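Local coordinates for protein peroxisomal acyl-CoA oxidase 1A (Solanum lycopersicum, PDB 2FON) that probably oxidises acyl-CoA with bound FAD as cofactor, in the opening step of peroxisomal fatty acid beta-oxidation, at residues E556-N561 and Q570-C575; L548-K553 and G576-F581; R352-L357 and S613-N618. One frame throughout, in Å; residues are numbered along the deposited sequence.

Interaction 1: residues E556-N561 and Q570-C575; sequences EKLQQN and QLEVLC
L558 reaches across to L571, E572 and C575 where two consecutive helices, 535-558 and 567-585, approach each other near the connection of a helical hairpin. The packed part of the contact is built round one leucine fork and made only through carbon atoms, with no hydrogen bond between the segments. CG of L558 stands anti to the carbonyl carbon (chi1 -60°), and CD1 is anti to CA (chi2 -173°), which extends the fork so that both methyls reach the partner helix. CD1 sits between residues a turn apart, 3.4 Å from CG of E572 and 3.8 Å from CB of C575; in both it meets a methylene and not the polar end or the sulfur. The second methyl, CD2, comes obliquely to CB of L571, 3.9 Å away. Behind these partners the contact is closed by protein: L571 also packs on Y361 and F365 of helix 347-380, and C575 touches Y554.

The other side is loose. E572 lends its aliphatic part, while its carboxylate lies farther from L558 than CG does, at the partly exposed margin. E556, Q559, Q560 and N561 are solvent-exposed and make no contact with 570-575; E556 instead pairs with K553 on its own helix. K557, by contrast, is buried to one side of the leucine, against F365, and its ammonium group forms a salt bridge with E368. The same NZ also donates to OE1 of Q560 at 3.2 Å, approaching from above the amide carbonyl, 45° out of its plane.

Interaction 2: residues L548-K553 and G576-F581; sequences LIVVSK and GIYSLF
Y578 leans from helix 567-585 onto V550 and V551 of helix 535-558. Its CB bond is directed at the partner helix, and CG stands anti to the backbone N (chi1 172°), which sets the ring beside V550 and V551. CD2 is 4.0 Å from CG2 of V551; the next atom, CE2, is 3.8 Å from the same methyl, which sits in the ring plane at that edge. CE2 is also where V550 enters, its CG1 lying 3.6 Å away. From there V550 takes over: CZ is 3.7 Å from its CG1, and at the tip OH rests against the side chain of V550, nearest CG1, the valine crossing the tyrosine at about a right angle. Two adjacent valines thus hold successive parts of one side chain, V551 the middle and V550 the end.

Beside the ring, S579 presents CB to CG2 of V551 at 3.8 Å. Its hydroxyl is engaged within its own helix, bonded to the carbonyl O of C575, so the serine acts here as a small apolar surface. Here the backbones come nearest, with the CA atoms of V551 and S579 6.3 Å apart. All four residues are buried: Y578 and V550 also meet L402 of helix 389-417, and S579 meets V502 and F506 of helix 499-521. The axes of 548-553 and 576-581 approach to 10.3 Å, with N-to-C directions at 154°, a nearly antiparallel pairing of the kind found in helical hairpins, here within the C-terminal helical region of an acyl-CoA oxidase.

Interaction 3: residues R352-L357 and S613-N618; sequences RLFPLL and SQLRPN. With FAD (flavin-adenine dinucleotide), chain D.
F354 takes a methyl of L615 over one face of its ring in a CH-pi contact: L615 CD2 lies 3.8 Å from the ring centroid, offset toward the rim and 26° off the normal. With CG anti to the carbonyl carbon (chi1 -65°), the ring is set to meet L615, coming from the opposite direction.

Apolar packing widens this contact. CB of L615 lies near CD1 and CE1 of the ring, and L357 CD2 borders L615 CD2 more loosely at 4.4 Å. With an alanine at F354, the L615 methyl is likely to lose its aromatic surface and a gap to open between the helices.

The polar groups have other partners. R616 meets the ring only through its backbone, N lying obliquely 3.7 Å from CE1; its guanidinium forms salt bridges with E29 and D345. R352 turns to the cofactor: NH2 makes a weak hydrogen bond to the ribose O2B of FAD (3.2 Å), with O3B also near, while NH1 salt-bridges E413, which would steady the group.

Helix 347-380, kinked at P355, serves two chemistries, an uncharged side that seats the C-terminal end of helix 598-615 and, through R352, a cationic group at the adenosine ribose of FAD.

In the fold
Interactions 1 and 2 lie on the same two helices, 535-558 and 567-585, with centres about 11 Å apart; the chain meets 548-553, then 556-561, turns, and returns through 570-575 and 576-581, so interaction 1 lies nearer the turn. Interaction 3 brackets both along the chain, joining helix 347-380 to helix 598-615; its centre is about 16 and 15 Å from theirs. Interaction 3 packs directly on both: Q570, V573 and L574 pack on L615, while F581 rests on P355 and I577 reaches the backbone of F354. The hairpin is thus packed against both helices of interaction 3, linking the C-terminal helices to the helix that brings R352 to FAD.

Interaction 1: residues E556-N561 and Q570-C575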
loop_
_atom_site.group_PDB
_atom_site.type_symbol
_atom_site.label_atom_id
_atom_site.label_comp_id
_atom_site.label_asym_id
_atom_site.label_seq_id
_atom_site.Cartn_x
_atom_site.Cartn_y
_atom_site.Cartn_z
ATOM N N GLU B 556 -0.914 31.099 -2.026
ATOM C CA GLU B 556 -1.958 32.084 -2.267
ATOM C C GLU B 556 -2.852 32.235 -1.044
ATOM O O GLU B 556 -3.280 33.344 -0.676
ATOM C CB GLU B 556 -2.785 31.687 -3.468
ATOM C CG GLU B 556 -2.324 32.305 -4.767
ATOM C CD GLU B 556 -3.331 32.104 -5.919
ATOM O OE1 GLU B 556 -4.529 31.744 -5.682
ATOM O OE2 GLU B 556 -2.905 32.308 -7.083
ATOM N N LYS B 557 -3.118 31.076 -0.431
ATOM C CA LYS B 557 -3.864 30.940 0.815
ATOM C C LYS B 557 -3.199 31.739 1.968
ATOM O O LYS B 557 -3.881 32.439 2.739
ATOM C CB LYS B 557 -3.954 29.467 1.132
ATOM C CG LYS B 557 -4.659 29.115 2.395
ATOM C CD LYS B 557 -6.003 29.787 2.490
ATOM C CE LYS B 557 -6.610 29.525 3.838
ATOM N NZ LYS B 557 -8.055 29.747 3.717
ATOM N N LEU B 558 -1.872 31.687 2.036
ATOM C CA LEU B 558 -1.151 32.396 3.085
ATOM C C LEU B 558 -1.252 33.918 3.033
ATOM O O LEU B 558 -1.000 34.568 4.048
ATOM C CB LEU B 558 0.292 31.902 3.208
ATOM C CG LEU B 558 0.409 30.381 3.558
ATOM C CD1 LEU B 558 1.856 29.965 3.840
ATOM C CD2 LEU B 558 -0.520 29.870 4.692
ATOM N N GLN B 559 -1.643 34.482 1.879
ATOM C CA GLN B 559 -1.883 35.950 1.739
ATOM C C GLN B 559 -3.275 36.408 2.197
ATOM O O GLN B 559 -3.514 37.598 2.330
ATOM C CB GLN B 559 -1.712 36.405 0.296
ATOM C CG GLN B 559 -0.304 36.335 -0.259
ATOM C CD GLN B 559 -0.293 35.893 -1.724
ATOM O OE1 GLN B 559 -1.263 36.108 -2.468
ATOM N NE2 GLN B 559 0.800 35.254 -2.137
ATOM N N GLN B 560 -4.197 35.468 2.414
ATOM C CA GLN B 560 -5.473 35.794 3.037
ATOM C C GLN B 560 -5.212 36.276 4.462
ATOM O O GLN B 560 -4.064 36.210 4.937
ATOM C CB GLN B 560 -6.406 34.596 3.025
ATOM C CG GLN B 560 -6.990 34.318 1.665
ATOM C CD GLN B 560 -7.751 32.979 1.585
ATOM O OE1 GLN B 560 -8.527 32.626 2.489
ATOM N NE2 GLN B 560 -7.539 32.238 0.490
ATOM N N ASN B 561 -6.240 36.789 5.143
ATOM C CA ASN B 561 -6.047 37.176 6.543
ATOM C C ASN B 561 -5.811 35.940 7.438
ATOM O O ASN B 561 -4.649 35.568 7.647
ATOM C CB ASN B 561 -7.142 38.125 7.058
ATOM C CG ASN B 561 -8.440 37.399 7.387
ATOM O OD1 ASN B 561 -8.899 37.463 8.533
ATOM N ND2 ASN B 561 -9.020 36.688 6.404
ATOM N N GLN B 570 1.868 28.643 11.958
ATOM C CA GLN B 570 1.960 27.194 11.863
ATOM C C GLN B 570 1.671 26.732 10.464
ATOM O O GLN B 570 2.198 25.708 10.030
ATOM C CB GLN B 570 0.971 26.491 12.811
ATOM C CG GLN B 570 1.446 26.271 14.242
ATOM C CD GLN B 570 2.875 25.764 14.333
ATOM O OE1 GLN B 570 3.778 26.497 14.747
ATOM N NE2 GLN B 570 3.090 24.517 13.943
ATOM N N LEU B 571 0.793 27.454 9.770
ATOM C CA LEU B 571 0.387 27.053 8.420
ATOM C C LEU B 571 1.492 27.323 7.451
ATOM O O LEU B 571 1.650 26.558 6.507
ATOM C CB LEU B 571 -0.901 27.730 7.945
ATOM C CG LEU B 571 -2.199 27.178 8.542
ATOM C CD1 LEU B 571 -3.396 27.961 8.049
ATOM C CD2 LEU B 571 -2.302 25.726 8.195
ATOM N N GLU B 572 2.270 28.375 7.712
ATOM C CA GLU B 572 3.521 28.598 6.988
ATOM C C GLU B 572 4.518 27.466 7.163
ATOM O O GLU B 572 5.092 26.975 6.197
ATOM C CB GLU B 572 4.148 29.897 7.405
ATOM C CG GLU B 572 3.768 31.002 6.479
ATOM C CD GLU B 572 3.464 32.314 7.213
ATOM O OE1 GLU B 572 4.380 32.852 7.912
ATOM O OE2 GLU B 572 2.314 32.812 7.076
ATOM N N VAL B 573 4.718 27.048 8.401
ATOM C CA VAL B 573 5.545 25.906 8.656
ATOM C C VAL B 573 5.065 24.724 7.762
ATOM O O VAL B 573 5.890 24.009 7.131
ATOM C CB VAL B 573 5.501 25.539 10.152
ATOM C CG1 VAL B 573 6.005 24.147 10.373
ATOM C CG2 VAL B 573 6.292 26.488 10.968
ATOM N N LEU B 574 3.739 24.524 7.684
ATOM C CA LEU B 574 3.218 23.403 6.902
ATOM C C LEU B 574 3.484 23.592 5.421
ATOM O O LEU B 574 3.788 22.661 4.697
ATOM C CB LEU B 574 1.749 23.137 7.208
ATOM C CG LEU B 574 1.554 22.409 8.549
ATOM C CD1 LEU B 574 0.085 22.258 8.938
ATOM C CD2 LEU B 574 2.258 21.079 8.545
ATOM N N CYS B 575 3.435 24.830 4.985
ATOM C CA CYS B 575 3.718 25.134 3.594
ATOM C C CYS B 575 5.111 24.711 3.183
ATOM O O CYS B 575 5.299 24.067 2.142
ATOM C CB CYS B 575 3.590 26.622 3.316
ATOM S SG CYS B 575 3.508 26.785 1.563
#

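Interaction 2: residues L548-K553 and G576-F581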
loop_
_atom_site.group_PDB
_atom_site.type_symbol
_atom_site.label_atom_id
_atom_site.label_comp_id
_atom_site.label_asym_id
_atom_site.label_seq_id
_atom_site.Cartn_x
_atom_site.Cartn_y
_atom_site.Cartn_z
ATOM N N LEU B 548 3.078 21.930 -8.601
ATOM C CA LEU B 548 3.228 23.354 -8.639
ATOM C C LEU B 548 1.876 24.001 -8.333
ATOM O O LEU B 548 1.791 25.023 -7.662
ATOM C CB LEU B 548 3.785 23.820 -10.000
ATOM C CG LEU B 548 3.534 25.295 -10.354
ATOM C CD1 LEU B 548 4.256 26.221 -9.399
ATOM C CD2 LEU B 548 3.901 25.637 -11.764
ATOM N N ILE B 549 0.809 23.428 -8.848
ATOM C CA ILE B 549 -0.480 24.000 -8.548
ATOM C C ILE B 549 -0.677 23.932 -7.022
ATOM O O ILE B 549 -1.046 24.956 -6.410
ATOM C CB ILE B 549 -1.637 23.314 -9.332
ATOM C CG1 ILE B 549 -1.477 23.502 -10.839
ATOM C CG2 ILE B 549 -2.967 23.914 -8.964
ATOM C CD1 ILE B 549 -2.425 22.643 -11.594
ATOM N N VAL B 550 -0.370 22.796 -6.394
ATOM C CA VAL B 550 -0.610 22.674 -4.982
ATOM C C VAL B 550 0.216 23.741 -4.295
ATOM O O VAL B 550 -0.324 24.632 -3.640
ATOM C CB VAL B 550 -0.297 21.270 -4.439
ATOM C CG1 VAL B 550 -0.517 21.184 -2.930
ATOM C CG2 VAL B 550 -1.175 20.188 -5.125
ATOM N N VAL B 551 1.522 23.754 -4.509
ATOM C CA VAL B 551 2.343 24.720 -3.794
ATOM C C VAL B 551 1.863 26.143 -4.024
ATOM O O VAL B 551 1.713 26.914 -3.080
ATOM C CB VAL B 551 3.768 24.599 -4.192
ATOM C CG1 VAL B 551 4.530 25.714 -3.605
ATOM C CG2 VAL B 551 4.337 23.246 -3.717
ATOM N N SER B 552 1.585 26.514 -5.260
ATOM C CA SER B 552 1.250 27.905 -5.513
ATOM C C SER B 552 -0.091 28.332 -4.900
ATOM O O SER B 552 -0.333 29.539 -4.722
ATOM C CB SER B 552 1.253 28.198 -6.996
ATOM O OG SER B 552 0.017 27.805 -7.511
ATOM N N LYS B 553 -0.952 27.357 -4.595
ATOM C CA LYS B 553 -2.262 27.676 -4.019
ATOM C C LYS B 553 -2.154 27.774 -2.504
ATOM O O LYS B 553 -2.880 28.504 -1.830
ATOM C CB LYS B 553 -3.308 26.639 -4.426
ATOM C CG LYS B 553 -3.548 26.617 -5.917
ATOM C CD LYS B 553 -4.146 27.910 -6.370
ATOM C CE LYS B 553 -4.044 28.143 -7.865
ATOM N NZ LYS B 553 -4.271 29.664 -8.145
ATOM N N GLY B 576 6.067 25.090 4.029
ATOM C CA GLY B 576 7.469 24.910 3.763
ATOM C C GLY B 576 7.743 23.449 3.679
ATOM O O GLY B 576 8.459 22.995 2.778
ATOM N N ILE B 577 7.115 22.706 4.587
ATOM C CA ILE B 577 7.396 21.311 4.713
ATOM C C ILE B 577 6.907 20.642 3.485
ATOM O O ILE B 577 7.578 19.779 2.914
ATOM C CB ILE B 577 6.742 20.712 5.938
ATOM C CG1 ILE B 577 7.534 21.073 7.198
ATOM C CG2 ILE B 577 6.627 19.166 5.805
ATOM C CD1 ILE B 577 6.981 20.406 8.442
ATOM N N TYR B 578 5.728 21.011 3.039
ATOM C CA TYR B 578 5.213 20.264 1.885
ATOM C C TYR B 578 6.108 20.513 0.666
ATOM O O TYR B 578 6.481 19.595 -0.045
ATOM C CB TYR B 578 3.765 20.574 1.608
ATOM C CG TYR B 578 3.273 19.978 0.330
ATOM C CD1 TYR B 578 2.719 18.697 0.309
ATOM C CD2 TYR B 578 3.299 20.715 -0.862
ATOM C CE1 TYR B 578 2.248 18.165 -0.849
ATOM C CE2 TYR B 578 2.814 20.172 -2.067
ATOM C CZ TYR B 578 2.309 18.895 -2.053
ATOM O OH TYR B 578 1.844 18.302 -3.230
ATOM N N SER B 579 6.525 21.741 0.478
ATOM C CA SER B 579 7.173 22.051 -0.756
ATOM C C SER B 579 8.631 21.667 -0.695
ATOM O O SER B 579 9.237 21.302 -1.711
ATOM C CB SER B 579 6.988 23.520 -1.074
ATOM O OG SER B 579 7.187 24.268 0.092
ATOM N N LEU B 580 9.204 21.706 0.492
ATOM C CA LEU B 580 10.582 21.257 0.594
ATOM C C LEU B 580 10.691 19.763 0.692
ATOM O O LEU B 580 11.701 19.189 0.308
ATOM C CB LEU B 580 11.309 21.954 1.733
ATOM C CG LEU B 580 11.308 23.469 1.477
ATOM C CD1 LEU B 580 11.968 24.179 2.589
ATOM C CD2 LEU B 580 11.946 23.847 0.124
ATOM N N PHE B 581 9.647 19.091 1.158
ATOM C CA PHE B 581 9.706 17.622 1.150
ATOM C C PHE B 581 9.717 17.192 -0.276
ATOM O O PHE B 581 10.453 16.287 -0.646
ATOM C CB PHE B 581 8.514 16.944 1.826
ATOM C CG PHE B 581 8.529 15.452 1.677
ATOM C CD1 PHE B 581 7.777 14.827 0.689
ATOM C CD2 PHE B 581 9.330 14.664 2.502
ATOM C CE1 PHE B 581 7.807 13.400 0.537
ATOM C CE2 PHE B 581 9.342 13.249 2.391
ATOM C CZ PHE B 581 8.584 12.621 1.403
#

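Interaction 3: residues R352-L357 and S613-N618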
loop_
_atom_site.group_PDB
_atom_site.type_symbol
_atom_site.label_atom_id
_atom_site.label_comp_id
_atom_site.label_asym_id
_atom_site.label_seq_id
_atom_site.Cartn_x
_atom_site.Cartn_y
_atom_site.Cartn_z
ATOM N N ARG B 352 8.888 10.674 7.635
ATOM C CA ARG B 352 7.795 10.008 6.954
ATOM C C ARG B 352 6.445 10.580 7.358
ATOM O O ARG B 352 5.549 10.588 6.544
ATOM C CB ARG B 352 7.851 8.500 7.136
ATOM C CG ARG B 352 9.252 7.956 7.499
ATOM C CD ARG B 352 9.319 6.506 7.353
ATOM N NE ARG B 352 9.361 5.765 8.598
ATOM C CZ ARG B 352 8.592 4.700 8.887
ATOM N NH1 ARG B 352 7.661 4.237 8.049
ATOM N NH2 ARG B 352 8.760 4.072 10.036
ATOM N N LEU B 353 6.299 11.126 8.563
ATOM C CA LEU B 353 4.964 11.557 9.048
ATOM C C LEU B 353 4.555 13.004 8.753
ATOM O O LEU B 353 3.490 13.243 8.162
ATOM C CB LEU B 353 4.808 11.275 10.525
ATOM C CG LEU B 353 3.546 11.785 11.184
ATOM C CD1 LEU B 353 2.452 10.784 10.980
ATOM C CD2 LEU B 353 3.761 12.021 12.677
ATOM N N PHE B 354 5.398 13.974 9.136
ATOM C CA PHE B 354 5.102 15.384 8.904
ATOM C C PHE B 354 4.866 15.793 7.436
ATOM O O PHE B 354 4.131 16.717 7.188
ATOM C CB PHE B 354 6.186 16.221 9.469
ATOM C CG PHE B 354 6.294 16.147 10.946
ATOM C CD1 PHE B 354 7.203 16.988 11.634
ATOM C CD2 PHE B 354 5.511 15.260 11.679
ATOM C CE1 PHE B 354 7.291 16.931 13.017
ATOM C CE2 PHE B 354 5.608 15.225 13.045
ATOM C CZ PHE B 354 6.506 16.043 13.712
ATOM N N PRO B 355 5.505 15.161 6.452
ATOM C CA PRO B 355 5.038 15.553 5.124
ATOM C C PRO B 355 3.577 15.164 4.872
ATOM O O PRO B 355 2.912 15.790 4.024
ATOM C CB PRO B 355 5.917 14.736 4.164
ATOM C CG PRO B 355 7.045 14.337 4.935
ATOM C CD PRO B 355 6.632 14.226 6.389
ATOM N N LEU B 356 3.085 14.140 5.581
ATOM C CA LEU B 356 1.715 13.660 5.334
ATOM C C LEU B 356 0.739 14.609 5.996
ATOM O O LEU B 356 -0.294 14.954 5.422
ATOM C CB LEU B 356 1.528 12.194 5.762
ATOM C CG LEU B 356 2.399 11.235 4.915
ATOM C CD1 LEU B 356 2.201 9.816 5.346
ATOM C CD2 LEU B 356 2.170 11.369 3.389
ATOM N N LEU B 357 1.104 15.064 7.194
ATOM C CA LEU B 357 0.414 16.161 7.847
ATOM C C LEU B 357 0.373 17.405 6.947
ATOM O O LEU B 357 -0.707 17.877 6.546
ATOM C CB LEU B 357 1.179 16.451 9.086
ATOM C CG LEU B 357 0.663 17.305 10.215
ATOM C CD1 LEU B 357 -0.835 17.499 10.202
ATOM C CD2 LEU B 357 1.121 16.570 11.442
ATOM N N SER B 613 11.731 20.196 13.357
ATOM C CA SER B 613 11.955 20.526 14.776
ATOM C C SER B 613 10.965 21.531 15.334
ATOM O O SER B 613 10.623 21.455 16.499
ATOM C CB SER B 613 13.357 21.071 15.010
ATOM O OG SER B 613 14.298 20.035 14.869
ATOM N N GLN B 614 10.525 22.485 14.510
ATOM C CA GLN B 614 9.516 23.430 14.970
ATOM C C GLN B 614 8.121 22.825 14.909
ATOM O O GLN B 614 7.337 23.017 15.817
ATOM C CB GLN B 614 9.591 24.801 14.281
ATOM C CG GLN B 614 10.449 24.879 13.021
ATOM C CD GLN B 614 10.872 26.334 12.661
ATOM O OE1 GLN B 614 10.022 27.234 12.415
ATOM N NE2 GLN B 614 12.183 26.554 12.609
ATOM N N LEU B 615 7.797 22.073 13.869
ATOM C CA LEU B 615 6.499 21.430 13.852
ATOM C C LEU B 615 6.336 20.604 15.116
ATOM O O LEU B 615 5.368 20.826 15.824
ATOM C CB LEU B 615 6.266 20.565 12.605
ATOM C CG LEU B 615 4.780 20.218 12.395
ATOM C CD1 LEU B 615 3.960 21.422 12.071
ATOM C CD2 LEU B 615 4.586 19.294 11.272
ATOM N N ARG B 616 7.292 19.705 15.400
ATOM C CA ARG B 616 7.297 18.841 16.593
ATOM C C ARG B 616 6.398 19.242 17.780
ATOM O O ARG B 616 5.493 18.494 18.161
ATOM C CB ARG B 616 8.716 18.566 17.108
ATOM C CG ARG B 616 8.733 17.792 18.399
ATOM C CD ARG B 616 7.920 16.513 18.290
ATOM N NE ARG B 616 7.935 15.712 19.516
ATOM C CZ ARG B 616 6.976 15.664 20.453
ATOM N NH1 ARG B 616 5.874 16.386 20.336
ATOM N NH2 ARG B 616 7.118 14.865 21.511
ATOM N N PRO B 617 6.627 20.396 18.374
ATOM C CA PRO B 617 5.764 20.650 19.502
ATOM C C PRO B 617 4.314 20.721 19.143
ATOM O O PRO B 617 3.505 20.599 20.000
ATOM C CB PRO B 617 6.199 22.044 19.980
ATOM C CG PRO B 617 7.594 22.250 19.423
ATOM C CD PRO B 617 7.588 21.485 18.130
ATOM N N ASN B 618 3.967 20.933 17.894
ATOM C CA ASN B 618 2.560 21.210 17.538
ATOM C C ASN B 618 1.774 20.103 16.872
ATOM O O ASN B 618 0.547 20.196 16.755
ATOM C CB ASN B 618 2.455 22.488 16.660
ATOM C CG ASN B 618 3.029 23.712 17.341
ATOM O OD1 ASN B 618 2.319 24.505 17.988
ATOM N ND2 ASN B 618 4.332 23.854 17.227
HETATM P PA FAD D . 8.191 -0.047 16.966
HETATM O O1A FAD D . 9.667 -0.280 17.143
HETATM O O2A FAD D . 7.408 0.307 18.234
HETATM O O5B FAD D . 8.144 1.075 15.875
HETATM C C5B FAD D . 7.005 1.895 15.774
HETATM C C4B FAD D . 7.538 3.030 14.912
HETATM O O4B FAD D . 8.599 3.656 15.613
HETATM C C3B FAD D . 8.118 2.556 13.579
HETATM O O3B FAD D . 7.814 3.553 12.677
HETATM C C2B FAD D . 9.595 2.646 13.779
HETATM O O2B FAD D . 10.262 2.910 12.587
HETATM C C1B FAD D . 9.695 3.801 14.763
HETATM N N9A FAD D . 10.913 3.604 15.538
HETATM C C8A FAD D . 11.071 2.760 16.600
HETATM N N7A FAD D . 12.362 2.881 16.999
HETATM C C5A FAD D . 13.004 3.793 16.227
HETATM C C6A FAD D . 14.304 4.305 16.218
HETATM N N6A FAD D . 15.188 3.857 17.102
HETATM N N1A FAD D . 14.671 5.249 15.279
HETATM C C2A FAD D . 13.764 5.713 14.353
HETATM N N3A FAD D . 12.483 5.220 14.378
HETATM C C4A FAD D . 12.105 4.262 15.289
HETATM N N1 FAD D . 7.137 -11.247 17.689
HETATM C C2 FAD D . 7.533 -12.434 18.298
HETATM O O2 FAD D . 8.311 -12.462 19.286
HETATM N N3 FAD D . 7.102 -13.616 17.733
HETATM C C4 FAD D . 6.287 -13.616 16.637
HETATM O O4 FAD D . 5.897 -14.701 16.201
HETATM C C4X FAD D . 5.887 -12.424 16.055
HETATM N N5 FAD D . 5.021 -12.419 14.962
HETATM C C5X FAD D . 4.551 -11.270 14.406
HETATM C C6 FAD D . 3.689 -11.391 13.357
HETATM C C7 FAD D . 3.206 -10.252 12.743
HETATM C C7M FAD D . 2.262 -10.450 11.575
HETATM C C8 FAD D . 3.630 -8.969 13.217
HETATM C C8M FAD D . 3.137 -7.686 12.620
HETATM C C9 FAD D . 4.500 -8.881 14.290
HETATM C C9A FAD D . 4.964 -10.049 14.923
HETATM N N10 FAD D . 5.857 -10.035 16.039
HETATM C C10 FAD D . 6.311 -11.230 16.588
HETATM C "C1'" FAD D . 6.414 -8.760 16.629
HETATM C "C2'" FAD D . 7.303 -8.280 15.487
HETATM O "O2'" FAD D . 8.309 -9.179 15.207
HETATM C "C3'" FAD D . 8.121 -7.042 15.660
HETATM O "O3'" FAD D . 9.167 -7.244 16.584
HETATM C "C4'" FAD D . 7.335 -5.816 16.009
HETATM O "O4'" FAD D . 6.204 -5.723 15.155
HETATM C "C5'" FAD D . 8.338 -4.667 15.842
HETATM O "O5'" FAD D . 7.599 -3.521 15.541
HETATM P P FAD D . 7.004 -2.608 16.695
HETATM O O1P FAD D . 5.536 -2.956 16.826
HETATM O O2P FAD D . 7.903 -2.847 17.919
HETATM O O3P FAD D . 7.365 -1.143 16.115
#